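Local structure of alpha-fucosidase GH29 (Fusarium graminearum, 4PSR) at residues A[94-97]-A[102-105]; A[78-83]-A[138-143]. The protein hydrolyses alpha-L-fucosidic linkages as a family 29 glycoside hydrolase, probably releasing alpha-1,6-linked fucose from the glycans of glycoproteins. All blocks are in the same frame, centred on the assembly; numbering follows the deposited sequence.

Contact 1. Residues A[94-97]-A[102-105]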
loop_
_atom_site.group_PDB
_atom_site.type_symbol
_atom_site.label_atom_id
_atom_site.label_comp_id
_atom_site.label_asym_id
_atom_site.label_seq_id
_atom_site.Cartn_x
_atom_site.Cartn_y
_atom_site.Cartn_z
ATOM N N PRO A 94 27.172 2.234 8.664
ATOM C CA PRO A 94 26.546 2.950 9.774
ATOM C C PRO A 94 27.158 2.476 11.083
ATOM O O PRO A 94 27.460 1.305 11.247
ATOM C CB PRO A 94 25.068 2.535 9.686
ATOM C CG PRO A 94 25.070 1.239 8.895
ATOM C CD PRO A 94 26.206 1.411 7.921
ATOM N N VAL A 95 27.347 3.427 11.984
ATOM C CA VAL A 95 27.920 3.167 13.308
ATOM C C VAL A 95 26.879 3.498 14.381
ATOM O O VAL A 95 26.325 4.579 14.398
ATOM C CB VAL A 95 29.152 4.042 13.486
ATOM C CG1 VAL A 95 29.757 3.860 14.890
ATOM C CG2 VAL A 95 30.166 3.690 12.430
ATOM N N LEU A 96 26.586 2.528 15.251
ATOM C CA LEU A 96 25.588 2.723 16.297
ATOM C C LEU A 96 25.884 3.894 17.235
ATOM O O LEU A 96 27.021 4.132 17.617
ATOM C CB LEU A 96 25.453 1.460 17.160
ATOM C CG LEU A 96 24.892 0.240 16.436
ATOM C CD1 LEU A 96 25.072 -1.059 17.219
ATOM C CD2 LEU A 96 23.431 0.457 16.164
ATOM N N LYS A 97 24.839 4.606 17.616
ATOM C CA LYS A 97 24.930 5.640 18.649
ATOM C C LYS A 97 25.589 5.109 19.928
ATOM O O LYS A 97 26.426 5.802 20.513
ATOM C CB LYS A 97 23.543 6.202 18.907
ATOM C CG LYS A 97 23.399 7.160 20.087
ATOM C CD LYS A 97 22.120 6.765 20.817
ATOM C CE LYS A 97 21.570 7.812 21.760
ATOM N NZ LYS A 97 20.255 7.327 22.288
ATOM N N GLU A 102 26.189 7.784 14.689
ATOM C CA GLU A 102 24.982 8.569 14.442
ATOM C C GLU A 102 23.757 7.698 14.168
ATOM O O GLU A 102 22.641 8.210 14.142
ATOM C CB GLU A 102 25.184 9.469 13.217
ATOM C CG GLU A 102 26.372 10.421 13.297
ATOM C CD GLU A 102 26.083 11.646 14.132
ATOM O OE1 GLU A 102 26.101 12.763 13.570
ATOM O OE2 GLU A 102 25.844 11.494 15.348
ATOM N N PHE A 103 23.954 6.401 13.962
ATOM C CA PHE A 103 22.852 5.503 13.650
ATOM C C PHE A 103 22.142 5.069 14.944
ATOM O O PHE A 103 22.700 4.316 15.748
ATOM C CB PHE A 103 23.384 4.310 12.833
ATOM C CG PHE A 103 22.369 3.211 12.584
ATOM C CD1 PHE A 103 21.085 3.492 12.151
ATOM C CD2 PHE A 103 22.740 1.887 12.722
ATOM C CE1 PHE A 103 20.200 2.440 11.924
ATOM C CE2 PHE A 103 21.858 0.871 12.489
ATOM C CZ PHE A 103 20.591 1.138 12.087
ATOM N N ASP A 104 20.902 5.520 15.109
ATOM C CA ASP A 104 20.132 5.270 16.328
ATOM C C ASP A 104 18.828 4.554 15.957
ATOM O O ASP A 104 17.766 5.168 15.861
ATOM C CB ASP A 104 19.827 6.587 17.026
ATOM C CG ASP A 104 19.278 6.411 18.444
ATOM O OD1 ASP A 104 18.838 5.306 18.828
ATOM O OD2 ASP A 104 19.249 7.455 19.155
ATOM N N PRO A 105 18.914 3.244 15.688
ATOM C CA PRO A 105 17.703 2.561 15.241
ATOM C C PRO A 105 16.570 2.584 16.281
ATOM O O PRO A 105 15.405 2.651 15.903
ATOM C CB PRO A 105 18.189 1.143 14.941
ATOM C CG PRO A 105 19.431 0.994 15.708
ATOM C CD PRO A 105 20.076 2.342 15.699
#
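Lys97 and Asp104 meet because both carry CG anti to the backbone N (chi1 172° and -168°), which sends the two side chains out side by side in the same direction. A bend at chi2 of Lys97 then lays its aliphatic chain along the carboxylate: CD of Lys97 is 3.4 Å from OD2 of Asp104, and NZ of Lys97 reaches the same oxygen at 3.3 Å, a salt bridge whose hydrogen bond is weak. The other carboxylate oxygen, OD1, is engaged with the backbone N of Ala107, so Asp104 serves as N-cap of helix 105-114 while it pairs with the lysine.

The backbones form a single beta bridge between Leu96 and Phe103. Phe103 N donates to Val95 O at 3.0 Å with an N-H...O angle of 156°. Lys97 N donates to Phe103 O at 2.9 Å. The same carbonyl receives a CA-H...O contact from Leu96.

The apolar half is gathered around the Phe103 ring. CB of Pro94 and CD2 of Leu96 approach it obliquely, CD2 of Leu96 lying 3.8 Å from CD2 of Phe103. Pro105 CD sits 3.6 Å above the plane of the Phe103 ring, over its centre, and also touches Leu96 CD2. Outside the segments, Trp35, with its plane at about 40°, and Leu151 of helix 151-161 also meet the Phe103 ring, so the loop packs on that helix.

The chemistry thus divides into a largely buried apolar side and a more exposed ionic side, and two backbone bonds join the segments. Since NZ meets one carboxylate oxygen through a weak bond, the bridge probably adds modest electrostatic support, whereas the cap through OD1 satisfies the N-H of Ala107 in the first turn of helix 105-114.

Contact 2. Residues A[78-83]-A[138-143]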
loop_
_atom_site.group_PDB
_atom_site.type_symbol
_atom_site.label_atom_id
_atom_site.label_comp_id
_atom_site.label_asym_id
_atom_site.label_seq_id
_atom_site.Cartn_x
_atom_site.Cartn_y
_atom_site.Cartn_z
ATOM N N PHE A 78 31.126 0.246 -2.884
ATOM C CA PHE A 78 30.327 0.875 -1.828
ATOM C C PHE A 78 30.126 -0.075 -0.636
ATOM O O PHE A 78 29.993 0.375 0.509
ATOM C CB PHE A 78 28.963 1.335 -2.348
ATOM C CG PHE A 78 29.014 2.518 -3.293
ATOM C CD1 PHE A 78 29.348 3.782 -2.857
ATOM C CD2 PHE A 78 28.675 2.348 -4.617
ATOM C CE1 PHE A 78 29.352 4.862 -3.753
ATOM C CE2 PHE A 78 28.663 3.415 -5.493
ATOM C CZ PHE A 78 29.010 4.657 -5.065
ATOM N N ILE A 79 30.106 -1.370 -0.913
ATOM C CA ILE A 79 29.903 -2.401 0.101
ATOM C C ILE A 79 31.230 -2.767 0.770
ATOM O O ILE A 79 31.315 -2.826 2.006
ATOM C CB ILE A 79 29.261 -3.654 -0.540
ATOM C CG1 ILE A 79 27.839 -3.297 -1.015
ATOM C CG2 ILE A 79 29.261 -4.851 0.441
ATOM C CD1 ILE A 79 27.238 -4.260 -1.990
ATOM N N LYS A 80 32.273 -2.971 -0.028
ATOM C CA LYS A 80 33.575 -3.399 0.520
ATOM C C LYS A 80 34.479 -2.240 0.938
ATOM O O LYS A 80 35.436 -2.435 1.711
ATOM C CB LYS A 80 34.281 -4.320 -0.478
ATOM C CG LYS A 80 33.613 -5.682 -0.543
ATOM C CD LYS A 80 34.328 -6.660 -1.467
ATOM C CE LYS A 80 33.758 -8.055 -1.270
ATOM N NZ LYS A 80 34.512 -9.066 -2.086
ATOM N N GLY A 81 34.141 -1.035 0.476
ATOM C CA GLY A 81 34.874 0.170 0.819
ATOM C C GLY A 81 35.999 0.503 -0.157
ATOM O O GLY A 81 36.733 -0.377 -0.649
ATOM N N ALA A 82 36.135 1.793 -0.468
ATOM C CA ALA A 82 37.230 2.269 -1.329
ATOM C C ALA A 82 37.374 3.775 -1.214
ATOM O O ALA A 82 36.478 4.453 -0.733
ATOM C CB ALA A 82 36.989 1.887 -2.802
ATOM N N LYS A 83 38.504 4.312 -1.666
ATOM C CA LYS A 83 38.690 5.756 -1.663
ATOM C C LYS A 83 38.060 6.403 -2.882
ATOM O O LYS A 83 38.132 5.858 -3.979
ATOM C CB LYS A 83 40.181 6.083 -1.598
ATOM C CG LYS A 83 40.790 5.678 -0.260
ATOM C CD LYS A 83 42.262 6.045 -0.153
ATOM C CE LYS A 83 42.807 5.689 1.222
ATOM N NZ LYS A 83 44.278 5.886 1.324
ATOM N N ASN A 138 23.972 -15.679 0.853
ATOM C CA ASN A 138 24.518 -14.518 0.150
ATOM C C ASN A 138 25.549 -13.809 1.021
ATOM O O ASN A 138 25.199 -13.141 1.994
ATOM C CB ASN A 138 23.402 -13.545 -0.259
ATOM C CG ASN A 138 23.938 -12.339 -0.984
ATOM O OD1 ASN A 138 25.076 -12.357 -1.485
ATOM N ND2 ASN A 138 23.141 -11.293 -1.070
ATOM N N GLU A 139 26.821 -13.944 0.658
ATOM C CA GLU A 139 27.923 -13.300 1.376
ATOM C C GLU A 139 27.903 -11.775 1.300
ATOM O O GLU A 139 28.569 -11.086 2.112
ATOM C CB GLU A 139 29.283 -13.795 0.879
ATOM C CG GLU A 139 29.606 -13.511 -0.615
ATOM C CD GLU A 139 29.116 -14.563 -1.583
ATOM O OE1 GLU A 139 28.198 -15.349 -1.273
ATOM O OE2 GLU A 139 29.696 -14.592 -2.699
ATOM N N TRP A 140 27.142 -11.235 0.348
ATOM C CA TRP A 140 27.022 -9.803 0.190
ATOM C C TRP A 140 26.022 -9.290 1.208
ATOM O O TRP A 140 24.826 -9.152 0.923
ATOM C CB TRP A 140 26.626 -9.452 -1.256
ATOM C CG TRP A 140 27.714 -9.852 -2.233
ATOM C CD1 TRP A 140 27.780 -11.019 -2.947
ATOM C CD2 TRP A 140 28.885 -9.101 -2.569
ATOM N NE1 TRP A 140 28.924 -11.031 -3.707
ATOM C CE2 TRP A 140 29.618 -9.878 -3.494
ATOM C CE3 TRP A 140 29.373 -7.853 -2.188
ATOM C CZ2 TRP A 140 30.814 -9.437 -4.048
ATOM C CZ3 TRP A 140 30.542 -7.410 -2.743
ATOM C CH2 TRP A 140 31.258 -8.212 -3.669
ATOM N N ASN A 141 26.522 -9.024 2.411
ATOM C CA ASN A 141 25.643 -8.670 3.526
ATOM C C ASN A 141 26.426 -7.809 4.519
ATOM O O ASN A 141 27.679 -7.781 4.509
ATOM C CB ASN A 141 25.016 -9.945 4.141
ATOM C CG ASN A 141 25.984 -10.752 4.987
ATOM O OD1 ASN A 141 26.553 -10.240 5.950
ATOM N ND2 ASN A 141 26.141 -12.018 4.665
ATOM N N PRO A 142 25.721 -7.088 5.404
ATOM C CA PRO A 142 26.338 -6.107 6.293
ATOM C C PRO A 142 26.936 -6.702 7.568
ATOM O O PRO A 142 27.451 -5.944 8.374
ATOM C CB PRO A 142 25.186 -5.157 6.614
ATOM C CG PRO A 142 23.971 -6.046 6.570
ATOM C CD PRO A 142 24.263 -6.919 5.356
ATOM N N VAL A 143 26.881 -8.011 7.719
ATOM C CA VAL A 143 27.609 -8.688 8.800
ATOM C C VAL A 143 29.024 -8.992 8.299
ATOM O O VAL A 143 30.017 -8.715 8.977
ATOM C CB VAL A 143 26.907 -9.983 9.251
ATOM C CG1 VAL A 143 27.754 -10.758 10.271
ATOM C CG2 VAL A 143 25.538 -9.680 9.837
#
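Trp140 receives two side chains of segment 78-83 on the six-membered part of its indole. CG2 of Ile79 comes to the edge, in the ring plane, 4.0 Å from CE3 of Trp140. Lys80 runs across at about a right angle, its extended chain bringing CE to 3.5 Å from CH2 of Trp140 and NZ to 3.7 Å from that same carbon. The approach of CE is oblique to the ring, and the touching atoms are mainly methylenes, so the lysine contributes chiefly its aliphatic length.

The next shell fixes the indole. A chi1 of -64° sets CG of Trp140 beside the backbone N, and the indole turned this way brings its six-membered ring to Ile79 and Lys80. NE1 donates to Ser190 O; Leu191 and Leu194 of helix 189-195 pack against the indole as well. Its backbone is held by an Asx turn in which Trp140 N donates to Asn138 OD1 at 3.0 Å, the donor standing above the side-chain carbonyl plane, 67° out of it. Asn141 ND2 donates to Asn138 O at 3.0 Å, in the carbonyl plane and on a lone pair, a second side-chain bond within the loop. Another Asx turn follows, with Val143 N bonded to Asn141 OD1 at 2.9 Å. Outside the segments, Glu139 makes a salt bridge with Lys193 through OE1 and a hydrogen bond with Ser190 OG through OE2, tying the same loop to helix 189-195.

Two Asx turns, with Trp140 at the centre of an inverse gamma turn, therefore shape an irregular loop that presents a tryptophan to the end of helix 76-80. In the TIM-barrel fold this loop is part of the connection from barrel strand 119-125 to helix 151-161.

Overall arrangement
Contact 2 joins the end of helix 76-80 to the loop at 138-143, and contact 1 lies between those two segments in sequence, within the loop that runs from strand 89-90 to helix 105-114. Their centres are 18 Å apart, and their nearest atoms about 7 Å, so they do not touch. Both sit on the same side of the chain's centre, within the alpha-L-fucosidase domain, in chain that connects strands of the eight-stranded parallel barrel. Contact 1 leads into helix 105-114, which precedes barrel strand 119-125; contact 2 uses the loop following that strand. Helix 151-161, packed on contact 1, comes next, so contact 2 spans barrel strand 119-125 in sequence, while contact 1 precedes it.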